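Local coordinates for protein 2-oxoadipate dioxygenase/decarboxylase (Pseudomonas putida, PDB 6W1G) that catalyses the iron(II)-dependent decarboxylation and hydroxylation of 2-oxoadipate with dioxygen, giving D-2-hydroxyglutarate in D-lysine catabolism, at residues G173-A176 with A177-E180; V52-A55 with L56-T59; V75-A78 with E79-A82; S8-S11 with I12-Q15; R371-E374 with G375-T378. All coordinates share one frame; numbering follows the deposited sequence. Where two conformers were deposited one is given.

Interaction 1: residues G173-A176 with A177-E180; sequences GLDA and ADAE
Asp175 folds its carboxylate back over the first turn of helix 176-188 and caps it: OD1 of Asp175 accepts from the amide N of Asp178 at 2.9 Å, in a nearly straight bond (165°) that meets the oxygen almost end-on. The fold-back comes from the first torsion (chi1 68°), which sets CG between the backbone N and the carbonyl carbon. In this aspartate N-cap the negative group probably also gains from the positive end of the helix dipole. Next to it the helical bonding starts, with Ala179 N donating to Asp175 O at 2.8 Å. The cap brings two acids together, OD1 of Asp175 lying 3.5 Å from OD2 of Asp178 with the carboxylate planes 42° apart. Part of the cost is probably met by a water that donates to Asp178 OD2 and accepts from Asp175 N, and by Gln167 NE2, which also bonds OD2. Below the polar cap, Leu174 crosses Asp178 at about a right angle, its CD2 4.1 Å from Asp178 CB. Leu174 also touches Gln167 and Cys168, so the cap closes the turn between helices 159-171 and 176-188, with Val7, in the loop before helix 9-27, lying against Ala176 and Ala179.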
loop_
_atom_site.group_PDB
_atom_site.type_symbol
_atom_site.label_atom_id
_atom_site.label_comp_id
_atom_site.label_asym_id
_atom_site.label_seq_id
_atom_site.Cartn_x
_atom_site.Cartn_y
_atom_site.Cartn_z
ATOM N N GLY A 173 4.434 -22.799 -11.656
ATOM C CA GLY A 173 4.746 -21.522 -12.256
ATOM C C GLY A 173 4.209 -21.464 -13.679
ATOM O O GLY A 173 3.505 -22.370 -14.129
ATOM N N LEU A 174 4.567 -20.378 -14.366
ATOM C CA LEU A 174 4.162 -20.109 -15.726
ATOM C C LEU A 174 5.388 -19.690 -16.519
ATOM O O LEU A 174 6.227 -18.943 -16.033
ATOM C CB LEU A 174 3.119 -18.985 -15.799
ATOM C CG LEU A 174 1.810 -19.248 -15.063
ATOM C CD1 LEU A 174 0.948 -17.973 -15.132
ATOM C CD2 LEU A 174 1.084 -20.406 -15.681
ATOM N N ASP A 175 5.482 -20.149 -17.766
ATOM C CA ASP A 175 6.498 -19.635 -18.697
ATOM C C ASP A 175 6.148 -18.228 -19.160
ATOM O O ASP A 175 5.110 -17.699 -18.824
ATOM C CB ASP A 175 6.726 -20.616 -19.832
ATOM C CG ASP A 175 5.544 -20.767 -20.786
ATOM O OD1 ASP A 175 4.607 -19.971 -20.866
ATOM O OD2 ASP A 175 5.602 -21.731 -21.560
ATOM N N ALA A 176 7.049 -17.618 -19.944
ATOM C CA ALA A 176 6.889 -16.211 -20.297
ATOM C C ALA A 176 5.599 -15.968 -21.065
ATOM O O ALA A 176 4.893 -14.988 -20.797
ATOM C CB ALA A 176 8.089 -15.708 -21.102
ATOM N N ALA A 177 5.285 -16.825 -22.033
ATOM C CA ALA A 177 4.081 -16.611 -22.829
ATOM C C ALA A 177 2.823 -16.743 -21.986
ATOM O O ALA A 177 1.896 -15.936 -22.123
ATOM C CB ALA A 177 4.017 -17.590 -23.988
ATOM N N ASP A 178 2.757 -17.764 -21.117
ATOM C CA ASP A 178 1.588 -17.949 -20.272
ATOM C C ASP A 178 1.496 -16.846 -19.232
ATOM O O ASP A 178 0.389 -16.428 -18.887
ATOM C CB ASP A 178 1.584 -19.329 -19.612
ATOM C CG ASP A 178 1.306 -20.440 -20.599
ATOM O OD1 ASP A 178 0.864 -20.154 -21.748
ATOM O OD2 ASP A 178 1.569 -21.609 -20.242
ATOM N N ALA A 179 2.642 -16.346 -18.728
ATOM C CA ALA A 179 2.603 -15.226 -17.794
ATOM C C ALA A 179 2.049 -13.976 -18.455
ATOM O O ALA A 179 1.307 -13.206 -17.828
ATOM C CB ALA A 179 3.983 -14.956 -17.214
ATOM N N GLU A 180 2.450 -13.705 -19.708
ATOM C CA GLU A 180 1.894 -12.566 -20.434
ATOM C C GLU A 180 0.382 -12.706 -20.628
ATOM O O GLU A 180 -0.375 -11.748 -20.421
ATOM C CB GLU A 180 2.591 -12.332 -21.762
ATOM C CG GLU A 180 2.114 -10.994 -22.382
ATOM C CD GLU A 180 2.003 -9.856 -21.337
ATOM O OE1 GLU A 180 3.036 -9.541 -20.711
ATOM O OE2 GLU A 180 0.897 -9.304 -21.121
HETATM O O HOH W 1 3.694 -22.248 -18.603
#

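Interaction 2: residues V52-A55 with L56-T59; sequences VAEA and LRWT
Leu56 opens the second half of helix 50-59 by lying alongside Val52 one turn back, the two side chains pointing the same way with CD1 of Leu56 3.9 Å from CG1 of Val52. Its amide N bonds Val52 O, and its CG rests 3.4 Å from that same carbonyl oxygen.

Arg57 comes next and carries the main polar contact. Its chain leaves anti to the backbone N (chi1 -178°), runs straight, then bends at chi3, which turns the guanidinium side-on to Glu54. Two nitrogens grip two oxygens: NH2 of Arg57 to OE1 of Glu54 at 2.7 Å, and NE of Arg57 to OE2 of Glu54 at 2.8 Å. The NH2 bond uses the syn lone pair of OE1; OE2 is also met on its syn side, but 25° out of the carboxylate plane. With the two planar groups only 29° apart, this paired, side-on grip restrains the rotation of both.

Trp58 puts one ring face under Arg57 NH2, which sits 3.4 Å above the plane toward the rim. A water in the ring plane accepts from Trp58 NE1 and donates to Glu54 OE1, so the acid serves the arginine directly and the indole through solvent. The ring also stacks with His390.

Thr59 N donates to Ala55 O at 3.2 Å, while its OG1 bonds Glu61. These are the i to i+3 salt bridge and the i to i+4 backbone bonds and packing typical of an amphipathic surface helix, here with Leu56 against Met46 and Val52 against Val45 of helix 29-48.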
loop_
_atom_site.group_PDB
_atom_site.type_symbol
_atom_site.label_atom_id
_atom_site.label_comp_id
_atom_site.label_asym_id
_atom_site.label_seq_id
_atom_site.Cartn_x
_atom_site.Cartn_y
_atom_site.Cartn_z
ATOM N N VAL A 52 19.046 11.802 1.327
ATOM C CA VAL A 52 17.957 10.995 0.782
ATOM C C VAL A 52 18.460 10.130 -0.360
ATOM O O VAL A 52 18.181 8.927 -0.428
ATOM C CB VAL A 52 16.757 11.866 0.385
ATOM C CG1 VAL A 52 15.726 11.028 -0.337
ATOM C CG2 VAL A 52 16.177 12.542 1.641
ATOM N N ALA A 53 19.215 10.721 -1.293
ATOM C CA ALA A 53 19.790 9.945 -2.376
ATOM C C ALA A 53 20.616 8.774 -1.835
ATOM O O ALA A 53 20.526 7.669 -2.355
ATOM C CB ALA A 53 20.624 10.835 -3.292
ATOM N N GLU A 54 21.440 9.029 -0.822
ATOM C CA GLU A 54 22.248 7.956 -0.250
ATOM C C GLU A 54 21.380 6.901 0.402
ATOM O O GLU A 54 21.644 5.715 0.242
ATOM C CB GLU A 54 23.221 8.532 0.767
ATOM C CG GLU A 54 24.588 8.867 0.137
ATOM C CD GLU A 54 25.279 7.655 -0.538
ATOM O OE1 GLU A 54 25.832 6.770 0.177
ATOM O OE2 GLU A 54 25.248 7.552 -1.785
ATOM N N ALA A 55 20.363 7.302 1.169
ATOM C CA ALA A 55 19.485 6.341 1.811
ATOM C C ALA A 55 18.887 5.387 0.788
ATOM O O ALA A 55 18.854 4.163 0.991
ATOM C CB ALA A 55 18.410 7.054 2.625
ATOM N N LEU A 56 18.388 5.951 -0.320
ATOM C CA LEU A 56 17.753 5.123 -1.326
ATOM C C LEU A 56 18.751 4.244 -2.063
ATOM O O LEU A 56 18.399 3.147 -2.534
ATOM C CB LEU A 56 16.981 6.017 -2.303
ATOM C CG LEU A 56 15.871 6.862 -1.717
ATOM C CD1 LEU A 56 15.448 7.930 -2.676
ATOM C CD2 LEU A 56 14.657 5.998 -1.339
ATOM N N ARG A 57 20.007 4.672 -2.170
ATOM C CA ARG A 57 21.043 3.822 -2.731
ATOM C C ARG A 57 21.377 2.654 -1.799
ATOM O O ARG A 57 21.400 1.509 -2.240
ATOM C CB ARG A 57 22.310 4.646 -3.001
ATOM C CG ARG A 57 23.409 3.847 -3.620
ATOM C CD ARG A 57 24.747 4.555 -3.716
ATOM N NE ARG A 57 25.379 4.819 -2.435
ATOM C CZ ARG A 57 26.053 3.924 -1.721
ATOM N NH1 ARG A 57 26.193 2.657 -2.128
ATOM N NH2 ARG A 57 26.588 4.311 -0.584
ATOM N N TRP A 58 21.573 2.925 -0.505
ATOM C CA TRP A 58 21.913 1.859 0.434
ATOM C C TRP A 58 20.886 0.754 0.365
ATOM O O TRP A 58 21.231 -0.430 0.406
ATOM C CB TRP A 58 22.003 2.365 1.874
ATOM C CG TRP A 58 23.269 3.070 2.186
ATOM C CD1 TRP A 58 23.442 4.390 2.417
ATOM C CD2 TRP A 58 24.574 2.473 2.328
ATOM N NE1 TRP A 58 24.771 4.693 2.684
ATOM C CE2 TRP A 58 25.473 3.515 2.616
ATOM C CE3 TRP A 58 25.057 1.170 2.229
ATOM C CZ2 TRP A 58 26.844 3.281 2.817
ATOM C CZ3 TRP A 58 26.403 0.941 2.427
ATOM C CH2 TRP A 58 27.261 1.982 2.703
ATOM N N THR A 59 19.605 1.113 0.393
ATOM C CA THR A 59 18.556 0.115 0.540
ATOM C C THR A 59 18.119 -0.486 -0.782
ATOM O O THR A 59 17.321 -1.418 -0.786
ATOM C CB THR A 59 17.338 0.746 1.197
ATOM O OG1 THR A 59 16.830 1.733 0.315
ATOM C CG2 THR A 59 17.635 1.335 2.566
HETATM O O HOH W 2 25.911 7.342 3.019
#

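Interaction 3: residues V75-A78 with E79-A82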
loop_
_atom_site.group_PDB
_atom_site.type_symbol
_atom_site.label_atom_id
_atom_site.label_comp_id
_atom_site.label_asym_id
_atom_site.label_seq_id
_atom_site.Cartn_x
_atom_site.Cartn_y
_atom_site.Cartn_z
ATOM N N VAL A 75 -14.073 -6.061 -3.288
ATOM C CA VAL A 75 -14.801 -7.224 -3.760
ATOM C C VAL A 75 -16.025 -7.413 -2.875
ATOM O O VAL A 75 -16.147 -6.827 -1.788
ATOM C CB VAL A 75 -13.935 -8.502 -3.824
ATOM C CG1 VAL A 75 -12.861 -8.335 -4.834
ATOM C CG2 VAL A 75 -13.365 -8.860 -2.461
ATOM N N GLY A 76 -16.956 -8.239 -3.347
ATOM C CA GLY A 76 -18.247 -8.335 -2.726
ATOM C C GLY A 76 -18.574 -9.625 -2.022
ATOM O O GLY A 76 -19.563 -9.667 -1.296
ATOM N N THR A 77 -17.824 -10.694 -2.264
ATOM C CA THR A 77 -18.155 -11.985 -1.685
ATOM C C THR A 77 -16.894 -12.690 -1.214
ATOM O O THR A 77 -15.779 -12.415 -1.680
ATOM C CB THR A 77 -18.852 -12.939 -2.683
ATOM O OG1 THR A 77 -17.874 -13.410 -3.618
ATOM C CG2 THR A 77 -20.033 -12.292 -3.375
ATOM N N ALA A 78 -17.084 -13.601 -0.259
ATOM C CA ALA A 78 -15.987 -14.436 0.221
ATOM C C ALA A 78 -15.305 -15.186 -0.918
ATOM O O ALA A 78 -14.067 -15.284 -0.961
ATOM C CB ALA A 78 -16.484 -15.428 1.293
ATOM N N GLU A 79 -16.088 -15.739 -1.840
ATOM C CA GLU A 79 -15.514 -16.475 -2.960
ATOM C C GLU A 79 -14.627 -15.566 -3.819
ATOM O O GLU A 79 -13.564 -15.987 -4.292
ATOM C CB GLU A 79 -16.668 -17.067 -3.759
ATOM C CG GLU A 79 -17.518 -18.150 -3.016
ATOM C CD GLU A 79 -18.320 -17.740 -1.759
ATOM O OE1 GLU A 79 -18.860 -16.607 -1.636
ATOM O OE2 GLU A 79 -18.477 -18.627 -0.902
ATOM N N GLU A 80 -15.057 -14.310 -4.028
ATOM C CA GLU A 80 -14.224 -13.364 -4.769
ATOM C C GLU A 80 -12.909 -13.095 -4.040
ATOM O O GLU A 80 -11.851 -13.031 -4.674
ATOM C CB GLU A 80 -14.971 -12.052 -5.034
ATOM C CG GLU A 80 -16.085 -12.202 -6.092
ATOM C CD GLU A 80 -16.934 -10.976 -6.289
ATOM O OE1 GLU A 80 -16.721 -9.956 -5.613
ATOM O OE2 GLU A 80 -17.836 -11.055 -7.146
ATOM N N LEU A 81 -12.966 -12.907 -2.728
ATOM C CA LEU A 81 -11.746 -12.661 -1.961
ATOM C C LEU A 81 -10.804 -13.858 -2.011
ATOM O O LEU A 81 -9.591 -13.713 -2.217
ATOM C CB LEU A 81 -12.089 -12.299 -0.510
ATOM C CG LEU A 81 -10.889 -11.966 0.367
ATOM C CD1 LEU A 81 -10.133 -10.731 -0.103
ATOM C CD2 LEU A 81 -11.351 -11.800 1.803
ATOM N N ALA A 82 -11.341 -15.056 -1.820
ATOM C CA ALA A 82 -10.499 -16.247 -1.843
ATOM C C ALA A 82 -9.860 -16.452 -3.198
ATOM O O ALA A 82 -8.694 -16.833 -3.300
ATOM C CB ALA A 82 -11.327 -17.481 -1.455
#
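Glu80 reaches back from the first turn of helix 78-90 to the loop before it, and its OE1 takes the amide N of Gly76 at 2.9 Å in an almost straight bond (169°) that meets the oxygen nearly end-on. The same oxygen lies 3.6 Å from CB of Val75. On the way the extended chain passes Thr77, its CG 3.3 Å from OG1 of Thr77.

Thr77 answers with a bond of its own: OG1 accepts from Glu80 N at 3.0 Å, the chi1 of 73° turning the hydroxyl to that amide. Thr77 is thus the N-cap residue, and together with the returning glutamate it holds the turn that leads from strand 69-75 into the helix. The glutamate bonds Gly76 rather than Thr77 N, which lies buried with no partner in the model. Regular helical bonds begin here, Leu81 N to Thr77 O at 3.0 Å and Ala82 N to Ala78 O at 2.9 Å.

Farther out, CG2 of Val75 meets CB of Leu81 at 4.2 Å, the two side chains crossing at about a right angle. The other carboxylate oxygen, OE2 of Glu80, forms a salt bridge with Arg154, which helps fix the acid from its far end. Val75 is tied by backbone bonds to Ser131 and Leu133 of strand 127-133, and Leu81 packs on Thr130, Leu132 and Phe429.

Interaction 4: residues S8-S11 with I12-Q15; sequences SPDS and IRAQ
The N-terminal end of helix 9-27 is built around a serine N-cap, and its first turn carries an i to i+3 salt bridge between Asp10 and Arg13. Arg13 comes in end-on: NH1 reaches Asp10 OD1 at 3.0 Å and NH2 reaches the same Asp10 OD1 at 2.9 Å, so a single oxygen is held by both nitrogens. The angles at the hydrogens are bent, 143° and 145°, as expected for one acceptor between two donors. OD1 lies at the guanidinium edge, near its plane, yet the carboxylate stands 76° to that plane. NH1 uses the anti lone pair of OD1, whereas NH2 comes from above the carboxylate. The arginine chain bends at chi3, which brings its head back beside the aspartate.

At the cap, OG of Ser8 accepts from Ser11 N. Ser11 returns the link: its OG donates to Ser8 O at 2.7 Å, an oxygen that also receives Ile12 N at 3.2 Å. A water donates to Ser11 OG and, weakly, to Gln15 OE1, joining successive turns on the outer side. The remaining backbone bonds follow the helix, among them Arg13 N to Pro9 O at 2.9 Å.

Arg13 has further acceptors in Met91 O and Ser124 O, which tie this helix to the segments around strand 94-100 and helix 118-123. Asp10 and Arg13 both touch Ser120 of that second helix, while Ile12 packs against Ala179, Phe182 and Val183 of helix 176-188.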
loop_
_atom_site.group_PDB
_atom_site.type_symbol
_atom_site.label_atom_id
_atom_site.label_comp_id
_atom_site.label_asym_id
_atom_site.label_seq_id
_atom_site.Cartn_x
_atom_site.Cartn_y
_atom_site.Cartn_z
ATOM N N SER A 8 9.927 -15.669 -12.913
ATOM C CA SER A 8 9.784 -15.459 -11.487
ATOM C C SER A 8 8.429 -14.807 -11.217
ATOM O O SER A 8 7.994 -13.907 -11.968
ATOM C CB SER A 8 10.873 -14.555 -10.989
ATOM O OG SER A 8 10.680 -13.286 -11.472
ATOM N N PRO A 9 7.771 -15.170 -10.119
ATOM C CA PRO A 9 6.568 -14.436 -9.741
ATOM C C PRO A 9 6.815 -12.940 -9.589
ATOM O O PRO A 9 5.931 -12.130 -9.896
ATOM C CB PRO A 9 6.186 -15.088 -8.408
ATOM C CG PRO A 9 6.713 -16.500 -8.543
ATOM C CD PRO A 9 7.992 -16.367 -9.282
ATOM N N ASP A 10 8.005 -12.546 -9.120
ATOM C CA ASP A 10 8.294 -11.118 -8.984
ATOM C C ASP A 10 8.252 -10.408 -10.331
ATOM O O ASP A 10 7.790 -9.267 -10.434
ATOM C CB ASP A 10 9.688 -10.923 -8.366
ATOM C CG ASP A 10 9.800 -11.434 -6.944
ATOM O OD1 ASP A 10 8.822 -11.419 -6.166
ATOM O OD2 ASP A 10 10.916 -11.840 -6.597
ATOM N N SER A 11 8.710 -11.071 -11.391
ATOM C CA SER A 11 8.676 -10.467 -12.722
ATOM C C SER A 11 7.248 -10.319 -13.212
ATOM O O SER A 11 6.912 -9.340 -13.879
ATOM C CB SER A 11 9.525 -11.253 -13.712
ATOM O OG SER A 11 8.948 -12.487 -14.079
ATOM N N ILE A 12 6.400 -11.309 -12.949
ATOM C CA ILE A 12 4.990 -11.193 -13.315
ATOM C C ILE A 12 4.349 -10.012 -12.576
ATOM O O ILE A 12 3.589 -9.236 -13.173
ATOM C CB ILE A 12 4.210 -12.486 -13.020
ATOM C CG1 ILE A 12 4.905 -13.697 -13.664
ATOM C CG2 ILE A 12 2.803 -12.400 -13.562
ATOM C CD1 ILE A 12 4.175 -15.033 -13.419
ATOM N N ARG A 13 4.650 -9.859 -11.275
ATOM C CA ARG A 13 4.118 -8.738 -10.513
ATOM C C ARG A 13 4.544 -7.409 -11.119
ATOM O O ARG A 13 3.731 -6.490 -11.265
ATOM C CB ARG A 13 4.588 -8.841 -9.065
ATOM C CG ARG A 13 3.991 -7.796 -8.174
ATOM C CD ARG A 13 4.277 -8.003 -6.699
ATOM N NE ARG A 13 5.678 -7.949 -6.387
ATOM C CZ ARG A 13 6.512 -8.964 -6.188
ATOM N NH1 ARG A 13 6.126 -10.218 -6.273
ATOM N NH2 ARG A 13 7.779 -8.709 -5.910
ATOM N N ALA A 14 5.828 -7.275 -11.495
ATOM C CA ALA A 14 6.266 -6.003 -12.089
ATOM C C ALA A 14 5.532 -5.727 -13.377
ATOM O O ALA A 14 5.121 -4.586 -13.653
ATOM C CB ALA A 14 7.775 -6.044 -12.322
ATOM N N GLN A 15 5.358 -6.761 -14.206
ATOM C CA GLN A 15 4.639 -6.599 -15.466
ATOM C C GLN A 15 3.175 -6.235 -15.246
ATOM O O GLN A 15 2.602 -5.392 -15.966
ATOM C CB GLN A 15 4.752 -7.881 -16.272
ATOM C CG GLN A 15 6.117 -8.078 -16.888
ATOM C CD GLN A 15 6.293 -9.427 -17.517
ATOM O OE1 GLN A 15 5.442 -10.301 -17.387
ATOM N NE2 GLN A 15 7.412 -9.612 -18.185
HETATM O O HOH W 3 7.309 -12.285 -16.374
#

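Interaction 5: residues R371-E374 with G375-T378; sequences RDQE and GRPT
Arg376 curls back under the loop and takes the carbonyl of Gln373 with its NE, at 2.9 Å from Gln373 O. The bond is bent (140° at the hydrogen), and the oxygen sits near the guanidinium edge, though 26° out of the plane. The chain bends at chi3 (-65°), turning the head toward Arg371. There one face of the guanidinium lies against the backbone: CA of Arg371 is 3.6 Å above its plane, offset toward the rim, and Arg371 O is over a face too. Arg371 O stands 3.3 Å from Arg376 NH2, but the angle is too poor for a hydrogen bond; that carbonyl is bonded instead by Asn460. The aliphatic part of the arginine adds a light touch, CG of Arg376 to CB of Gln373 at 4.1 Å.

This compact side gives way to a wetter one. One water donates to Gln373 O and accepts from Arg376 NH2 at 2.8 Å, lying in the guanidinium plane. A second accepts from Arg376 N at 3.0 Å and makes only a weak bond to Gln373 O. The carbonyl is therefore approached by one direct donor and two waters. Glu374 and Gly375 form the exposed bend, and the glycine takes a positive phi there.

Leu459 O holds Arg376 NH1 and Ala458 O holds Arg371 NE, so both arginines anchor the loop to the C-terminal end of helix 440-458 and the residues after it. What results is a surface loop between helices 365-369 and 380-385, closed by an arginine bonding to main-chain carbonyls.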
loop_
_atom_site.group_PDB
_atom_site.type_symbol
_atom_site.label_atom_id
_atom_site.label_comp_id
_atom_site.label_asym_id
_atom_site.label_seq_id
_atom_site.Cartn_x
_atom_site.Cartn_y
_atom_site.Cartn_z
ATOM N N ARG A 371 37.921 -6.036 6.639
ATOM C CA ARG A 371 37.274 -7.261 7.099
ATOM C C ARG A 371 38.240 -8.337 7.577
ATOM O O ARG A 371 37.790 -9.303 8.208
ATOM C CB ARG A 371 36.360 -7.846 6.007
ATOM C CG ARG A 371 37.114 -8.392 4.802
ATOM C CD ARG A 371 36.193 -8.667 3.596
ATOM N NE ARG A 371 35.052 -9.535 3.882
ATOM C CZ ARG A 371 35.057 -10.862 3.738
ATOM N NH1 ARG A 371 36.148 -11.496 3.322
ATOM N NH2 ARG A 371 33.962 -11.558 4.036
ATOM N N ASP A 372 39.529 -8.224 7.264
ATOM C CA ASP A 372 40.507 -9.204 7.733
ATOM C C ASP A 372 41.287 -8.707 8.935
ATOM O O ASP A 372 42.213 -9.394 9.380
ATOM C CB ASP A 372 41.410 -9.611 6.573
ATOM C CG ASP A 372 40.635 -10.384 5.520
ATOM O OD1 ASP A 372 39.805 -11.257 5.891
ATOM O OD2 ASP A 372 40.804 -10.108 4.326
ATOM N N GLN A 373 40.890 -7.585 9.518
ATOM C CA GLN A 373 41.620 -7.075 10.655
ATOM C C GLN A 373 41.088 -7.632 11.961
ATOM O O GLN A 373 39.880 -7.702 12.177
ATOM C CB GLN A 373 41.475 -5.563 10.766
ATOM C CG GLN A 373 42.227 -4.849 9.722
ATOM C CD GLN A 373 42.013 -3.337 9.757
ATOM O OE1 GLN A 373 41.544 -2.751 10.747
ATOM N NE2 GLN A 373 42.381 -2.687 8.678
ATOM N N GLU A 374 42.011 -7.989 12.848
ATOM C CA GLU A 374 41.624 -8.045 14.236
ATOM C C GLU A 374 41.620 -6.635 14.815
ATOM O O GLU A 374 41.938 -5.627 14.156
ATOM C CB GLU A 374 42.558 -8.925 15.057
ATOM C CG GLU A 374 42.212 -10.372 15.086
ATOM C CD GLU A 374 43.016 -11.305 16.064
ATOM O OE1 GLU A 374 43.724 -10.768 16.983
ATOM O OE2 GLU A 374 42.941 -12.529 15.877
ATOM N N GLY A 375 41.234 -6.560 16.056
ATOM C CA GLY A 375 41.246 -5.299 16.708
ATOM C C GLY A 375 40.087 -4.410 16.328
ATOM O O GLY A 375 40.084 -3.259 16.737
ATOM N N ARG A 376 39.125 -4.879 15.530
ATOM C CA ARG A 376 37.975 -4.070 15.203
ATOM C C ARG A 376 37.023 -3.960 16.383
ATOM O O ARG A 376 37.013 -4.802 17.280
ATOM C CB ARG A 376 37.255 -4.653 13.989
ATOM C CG ARG A 376 38.002 -4.450 12.694
ATOM C CD ARG A 376 37.308 -5.088 11.528
ATOM N NE ARG A 376 37.252 -6.537 11.623
ATOM C CZ ARG A 376 36.378 -7.318 10.981
ATOM N NH1 ARG A 376 35.459 -6.783 10.202
ATOM N NH2 ARG A 376 36.435 -8.639 11.111
ATOM N N PRO A 377 36.155 -2.931 16.370
ATOM C CA PRO A 377 35.135 -2.807 17.419
ATOM C C PRO A 377 34.363 -4.104 17.576
ATOM O O PRO A 377 34.044 -4.767 16.594
ATOM C CB PRO A 377 34.229 -1.676 16.905
ATOM C CG PRO A 377 35.191 -0.805 16.107
ATOM C CD PRO A 377 36.076 -1.820 15.401
ATOM N N THR A 378 34.010 -4.415 18.834
ATOM C CA THR A 378 33.392 -5.671 19.222
ATOM C C THR A 378 31.870 -5.616 19.274
ATOM O O THR A 378 31.252 -6.652 19.583
ATOM C CB THR A 378 33.898 -6.149 20.600
ATOM O OG1 THR A 378 33.527 -5.233 21.642
ATOM C CG2 THR A 378 35.436 -6.333 20.597
HETATM O O HOH W 4 38.273 -7.694 15.121
HETATM O O HOH W 5 37.881 -9.907 13.194
#

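Interactions 1, 3 and 4 all lie at helix starts and share N-capping, by an aspartate, a threonine and a serine respectively; each is partly buried. Interactions 2 and 5 are surface contacts, one within a helix and the other in a loop without regular structure. Only interactions 1 and 4 touch each other, where Ile12 CD1 meets Ala179 CB at 3.8 Å, joining helices 9-27 and 176-188. Salt bridges across the segments occur in 2 and 4, side-on in the first and end-on to a single oxygen in the second. Interaction 5 instead sets an arginine on a single backbone carbonyl of its own loop, about 56 Å from interaction 3 between centres.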